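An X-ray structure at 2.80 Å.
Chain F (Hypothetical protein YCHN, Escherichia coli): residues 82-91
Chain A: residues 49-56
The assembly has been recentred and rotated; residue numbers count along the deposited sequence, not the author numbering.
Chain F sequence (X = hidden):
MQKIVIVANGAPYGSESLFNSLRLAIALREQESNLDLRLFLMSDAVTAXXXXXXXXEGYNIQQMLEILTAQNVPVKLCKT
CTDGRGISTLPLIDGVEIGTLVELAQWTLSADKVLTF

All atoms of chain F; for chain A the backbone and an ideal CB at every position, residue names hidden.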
ATOM      1  N   THR F  82      -4.440 -19.766   0.323  1.00 16.52           N
ATOM      2  CA  THR F  82      -3.552 -20.664   1.060  1.00 16.34           C
ATOM      3  C   THR F  82      -2.823 -21.610   0.116  1.00 17.21           C
ATOM      4  O   THR F  82      -1.633 -21.862   0.300  1.00 16.54           O
ATOM      5  CB  THR F  82      -4.313 -21.511   2.101  1.00 19.39           C
ATOM      6  OG1 THR F  82      -5.366 -22.250   1.456  1.00 20.76           O
ATOM      7  CG2 THR F  82      -4.883 -20.625   3.199  1.00 17.64           C
ATOM      8  N   ASP F  83      -3.529 -22.129  -0.888  1.00 28.47           N
ATOM      9  CA  ASP F  83      -2.908 -23.030  -1.849  1.00 28.33           C
ATOM     10  C   ASP F  83      -1.724 -22.350  -2.528  1.00 28.95           C
ATOM     11  O   ASP F  83      -0.588 -22.825  -2.450  1.00 31.09           O
ATOM     12  CB  ASP F  83      -3.917 -23.463  -2.921  1.00 26.46           C
ATOM     13  CG  ASP F  83      -5.035 -24.349  -2.366  1.00 28.92           C
ATOM     14  OD1 ASP F  83      -4.906 -24.832  -1.215  1.00 29.71           O
ATOM     15  OD2 ASP F  83      -6.036 -24.570  -3.081  1.00 29.48           O
ATOM     16  N   GLY F  84      -1.991 -21.229  -3.175  1.00 17.49           N
ATOM     17  CA  GLY F  84      -0.935 -20.505  -3.876  1.00 16.91           C
ATOM     18  C   GLY F  84       0.259 -20.064  -3.054  1.00 16.82           C
ATOM     19  O   GLY F  84       1.276 -19.655  -3.618  1.00 16.00           O
ATOM     20  N   ARG F  85       0.163 -20.122  -1.731  1.00 21.67           N
ATOM     21  CA  ARG F  85       1.271 -19.723  -0.880  1.00 22.00           C
ATOM     22  C   ARG F  85       1.854 -20.913  -0.147  1.00 22.41           C
ATOM     23  O   ARG F  85       2.876 -20.791   0.527  1.00 23.21           O
ATOM     24  CB  ARG F  85       0.819 -18.668   0.116  1.00 16.54           C
ATOM     25  CG  ARG F  85       0.345 -17.407  -0.540  1.00 14.51           C
ATOM     26  CD  ARG F  85      -0.638 -16.659   0.329  1.00 14.45           C
ATOM     27  NE  ARG F  85      -1.602 -15.958  -0.509  1.00 14.51           N
ATOM     28  CZ  ARG F  85      -1.483 -14.692  -0.877  1.00 12.86           C
ATOM     29  NH1 ARG F  85      -0.439 -13.975  -0.458  1.00 15.98           N
ATOM     30  NH2 ARG F  85      -2.392 -14.150  -1.670  1.00 11.97           N
ATOM     31  N   GLY F  86       1.208 -22.066  -0.291  1.00 23.00           N
ATOM     32  CA  GLY F  86       1.683 -23.264   0.361  1.00 25.33           C
ATOM     33  C   GLY F  86       1.437 -23.261   1.854  1.00 26.20           C
ATOM     34  O   GLY F  86       2.222 -23.817   2.609  1.00 28.22           O
ATOM     35  N   ILE F  87       0.347 -22.631   2.278  1.00 26.50           N
ATOM     36  CA  ILE F  87      -0.021 -22.552   3.692  1.00 27.78           C
ATOM     37  C   ILE F  87      -1.065 -23.622   4.054  1.00 28.89           C
ATOM     38  O   ILE F  87      -1.216 -23.970   5.229  1.00 29.96           O
ATOM     39  CB  ILE F  87      -0.591 -21.127   4.046  1.00 25.08           C
ATOM     40  CG1 ILE F  87       0.543 -20.203   4.491  1.00 26.73           C
ATOM     41  CG2 ILE F  87      -1.627 -21.210   5.158  1.00 22.55           C
ATOM     42  CD1 ILE F  87       1.683 -20.092   3.502  1.00 27.43           C
ATOM     43  N   SER F  88      -1.764 -24.136   3.048  1.00 25.32           N
ATOM     44  CA  SER F  88      -2.817 -25.135   3.222  1.00 24.82           C
ATOM     45  C   SER F  88      -2.367 -26.394   3.962  1.00 27.36           C
ATOM     46  O   SER F  88      -2.992 -26.822   4.937  1.00 27.26           O
ATOM     47  CB  SER F  88      -3.378 -25.562   1.860  1.00 14.12           C
ATOM     48  OG  SER F  88      -3.755 -24.445   1.079  1.00 10.19           O
ATOM     49  N   THR F  89      -1.287 -26.987   3.469  1.00 44.19           N
ATOM     50  CA  THR F  89      -0.748 -28.210   4.030  1.00 46.03           C
ATOM     51  C   THR F  89       0.069 -28.024   5.303  1.00 45.93           C
ATOM     52  O   THR F  89       0.206 -28.957   6.094  1.00 46.44           O
ATOM     53  CB  THR F  89       0.117 -28.922   2.982  1.00 54.15           C
ATOM     54  OG1 THR F  89       1.013 -27.974   2.378  1.00 54.77           O
ATOM     55  CG2 THR F  89      -0.765 -29.536   1.910  1.00 53.80           C
ATOM     56  N   LEU F  90       0.607 -26.823   5.499  1.00 32.64           N
ATOM     57  CA  LEU F  90       1.410 -26.524   6.681  1.00 32.56           C
ATOM     58  C   LEU F  90       0.599 -26.422   7.983  1.00 32.51           C
ATOM     59  O   LEU F  90      -0.628 -26.280   7.961  1.00 32.05           O
ATOM     60  CB  LEU F  90       2.207 -25.230   6.455  1.00 21.86           C
ATOM     61  CG  LEU F  90       3.292 -25.314   5.369  1.00 19.96           C
ATOM     62  CD1 LEU F  90       4.158 -24.073   5.407  1.00 18.96           C
ATOM     63  CD2 LEU F  90       4.149 -26.549   5.589  1.00 19.38           C
ATOM     64  N   PRO F  91       1.276 -26.510   9.143  1.00 34.03           N
ATOM     65  CA  PRO F  91       0.661 -26.441  10.473  1.00 33.76           C
ATOM     66  C   PRO F  91       0.066 -25.075  10.812  1.00 33.61           C
ATOM     67  O   PRO F  91       0.775 -24.070  10.845  1.00 33.35           O
ATOM     68  CB  PRO F  91       1.811 -26.797  11.409  1.00 36.61           C
ATOM     69  CG  PRO F  91       2.686 -27.665  10.557  1.00 37.36           C
ATOM     70  CD  PRO F  91       2.692 -26.922   9.258  1.00 37.05           C
TER
ATOM     71  N   UNK A  49       9.489 -17.612   0.131  1.00 20.93           N
ATOM     72  CA  UNK A  49      10.428 -18.709   0.139  1.00 23.03           C
ATOM     73  C   UNK A  49       9.825 -20.057   0.505  1.00 24.55           C
ATOM     74  O   UNK A  49      10.526 -21.072   0.470  1.00 24.86           O
ATOM     75  CB  UNK A  49      11.565 -18.386   1.111  1.00 23.03           C
ATOM     76  N   UNK A  50       8.543 -20.092   0.852  1.00 19.64           N
ATOM     77  CA  UNK A  50       7.943 -21.369   1.217  1.00 19.41           C
ATOM     78  C   UNK A  50       7.823 -22.282   0.027  1.00 20.19           C
ATOM     79  O   UNK A  50       7.686 -21.831  -1.107  1.00 21.37           O
ATOM     80  CB  UNK A  50       6.565 -21.156   1.848  1.00 19.41           C
ATOM     81  N   UNK A  51       7.876 -23.580   0.303  1.00 16.79           N
ATOM     82  CA  UNK A  51       7.787 -24.584  -0.750  1.00 17.04           C
ATOM     83  C   UNK A  51       6.330 -25.016  -0.898  1.00 16.79           C
ATOM     84  O   UNK A  51       5.513 -24.784  -0.001  1.00 17.27           O
ATOM     85  CB  UNK A  51       8.685 -25.784  -0.444  1.00 17.04           C
ATOM     86  N   UNK A  52       5.999 -25.626  -2.034  1.00 23.29           N
ATOM     87  CA  UNK A  52       4.647 -26.110  -2.254  1.00 24.26           C
ATOM     88  C   UNK A  52       3.631 -25.113  -2.787  1.00 25.42           C
ATOM     89  O   UNK A  52       2.430 -25.368  -2.750  1.00 25.73           O
ATOM     90  CB  UNK A  52       4.116 -26.671  -0.933  1.00 24.26           C
ATOM     91  N   UNK A  53       4.113 -23.971  -3.279  1.00 32.64           N
ATOM     92  CA  UNK A  53       3.225 -22.958  -3.820  1.00 32.54           C
ATOM     93  C   UNK A  53       2.573 -23.532  -5.065  1.00 33.46           C
ATOM     94  O   UNK A  53       3.253 -24.011  -5.976  1.00 35.33           O
ATOM     95  CB  UNK A  53       3.974 -21.660  -4.130  1.00 32.54           C
ATOM     96  N   UNK A  54       1.241 -23.505  -5.091  1.00 13.13           N
ATOM     97  CA  UNK A  54       0.530 -24.034  -6.237  1.00 13.55           C
ATOM     98  C   UNK A  54      -0.753 -23.282  -6.498  1.00 13.75           C
ATOM     99  O   UNK A  54      -1.842 -23.740  -6.158  1.00 12.90           O
ATOM    100  CB  UNK A  54       0.231 -25.521  -6.036  1.00 13.55           C
ATOM    101  N   UNK A  55      -0.643 -22.088  -7.096  1.00 25.87           N
ATOM    102  CA  UNK A  55      -1.802 -21.251  -7.406  1.00 26.32           C
ATOM    103  C   UNK A  55      -2.412 -21.740  -8.710  1.00 28.10           C
ATOM    104  O   UNK A  55      -1.684 -22.056  -9.640  1.00 30.14           O
ATOM    105  CB  UNK A  55      -1.415 -19.774  -7.503  1.00 26.32           C
ATOM    106  N   UNK A  56      -3.738 -21.815  -8.771  1.00 27.64           N
ATOM    107  CA  UNK A  56      -4.377 -22.272  -9.990  1.00 29.02           C
ATOM    108  C   UNK A  56      -4.503 -21.135 -10.973  1.00 30.69           C
ATOM    109  O   UNK A  56      -4.848 -21.318 -12.141  1.00 30.30           O
ATOM    110  CB  UNK A  56      -5.751 -22.874  -9.692  1.00 29.02           C
TER

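Chain F offers the end of a helix and the turn that follows it. F:Gly86 has positive phi and closes a Schellman motif, with F:Gly86 N bonded to F:Asp83 O (2.9 Å) and F:Ile87 N bonded to F:Thr82 O (2.9 Å). Chain A passes this turn as a segment without regular helix or strand.

Position 49 has nothing of this stretch of chain F within 5.5 Å of its ideal CB. Contact with chain F sets no preference here. The residue is A:Gly49.

Position 50 points its CA-to-CB bond toward chain F. The ideal CB lies 3.9 Å from F:Arg85 O and 5.2 Å from F:Leu90 CD1. The methyl groups of F:Ile87 and F:Leu90 lie further out, so a medium or large apolar side chain fits: leucine, isoleucine, methionine or perhaps valine. The residue is A:Leu50, in the m, t rotamer. Its CD1 packs 3.5 Å from F:Ile87 CD1 and 4.2 Å from F:Leu90 CD1.

Position 51 turns away from chain F, and its ideal CB has no neighbour there. Many side chains would do, polar ones included. The residue is A:Arg51, whose NH1 is hydrogen-bonded elsewhere in the structure.

Position 52 has phi 85° and psi 14°. A CB would point toward chain F, 4.4 Å from F:Gly86 CA, which leaves some room on that side. The backbone is the stronger argument: a CB would be jammed against the carbonyl O of position 51. Glycine is called for, and the residue is A:Gly52. Its O lies 3.8 Å from F:Gly86 CA, so two glycines meet closely here.

Position 53 points sideways, with its ideal CB 3.4 Å from F:Gly84 O. A branch at CB would have to fit beside that carbonyl; an unbranched chain, such as glutamine, glutamate, methionine or lysine, looks easier. The residue is A:Gln53. Its CG lies 3.9 Å from F:Arg85 O, and its NE2 donates to A:Leu50 O (2.8 Å), which ties the segment to itself.

Position 54 also points sideways. Its backbone N donates to F:Asp83 O (3.3 Å, 164°), a bond available to any residue but proline. The carboxylate of F:Asp83 is near enough for a long basic side chain to reach, so lysine or arginine suits best, though a polar chain could also serve. The residue is A:Lys54. Its first three chi angles are all p; the CA-to-CB bond points sideways, but the end of the side chain comes nearer to chain F, and NZ forms a salt bridge with F:Asp83 OD2 at 3.4 Å.

Position 55 passes close to F:Gly84, with 3.7 Å between the CA atoms. Phi is -82°, and the N makes no bond to chain F. Proline is possible, as are small residues. The residue is A:Pro55; its N lies 3.6 Å from F:Gly84 CA. An ideal CB on F:Gly84 would be 3.1 Å from A:Pro55 CB, a tight approach.

Position 56 has room for a side chain and makes no contact. The residue is A:Gly56.

Chain A 49-56: GLRGQKPG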
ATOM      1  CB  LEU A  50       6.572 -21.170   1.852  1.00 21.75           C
ATOM      2  CG  LEU A  50       6.611 -20.550   3.246  1.00 21.18           C
ATOM      3  CD1 LEU A  50       5.198 -20.390   3.757  1.00 21.53           C
ATOM      4  CD2 LEU A  50       7.435 -21.411   4.178  1.00 20.02           C
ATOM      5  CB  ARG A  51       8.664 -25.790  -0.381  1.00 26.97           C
ATOM      6  CG  ARG A  51       8.987 -26.691  -1.557  1.00 31.31           C
ATOM      7  CD  ARG A  51       9.289 -28.118  -1.134  1.00 32.95           C
ATOM      8  NE  ARG A  51      10.713 -28.426  -1.166  1.00 35.11           N
ATOM      9  CZ  ARG A  51      11.628 -27.784  -0.453  1.00 36.16           C
ATOM     10  NH1 ARG A  51      11.278 -26.778   0.339  1.00 36.41           N
ATOM     11  NH2 ARG A  51      12.902 -28.157  -0.527  1.00 36.00           N
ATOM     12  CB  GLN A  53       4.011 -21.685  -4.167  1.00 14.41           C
ATOM     13  CG  GLN A  53       4.683 -21.071  -2.954  1.00 12.44           C
ATOM     14  CD  GLN A  53       5.495 -19.834  -3.276  1.00 13.38           C
ATOM     15  OE1 GLN A  53       4.996 -18.887  -3.886  1.00 13.70           O
ATOM     16  NE2 GLN A  53       6.754 -19.835  -2.845  1.00 13.76           N
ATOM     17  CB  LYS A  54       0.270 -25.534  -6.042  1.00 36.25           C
ATOM     18  CG  LYS A  54      -0.069 -25.942  -4.621  1.00 39.04           C
ATOM     19  CD  LYS A  54      -1.544 -25.741  -4.291  1.00 42.56           C
ATOM     20  CE  LYS A  54      -2.459 -26.614  -5.177  1.00 41.95           C
ATOM     21  NZ  LYS A  54      -3.919 -26.464  -4.870  1.00 39.33           N
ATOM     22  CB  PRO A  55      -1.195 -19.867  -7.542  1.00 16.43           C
ATOM     23  CG  PRO A  55       0.123 -20.172  -8.193  1.00 17.32           C
ATOM     24  CD  PRO A  55       0.611 -21.396  -7.435  1.00 16.30           C
TER
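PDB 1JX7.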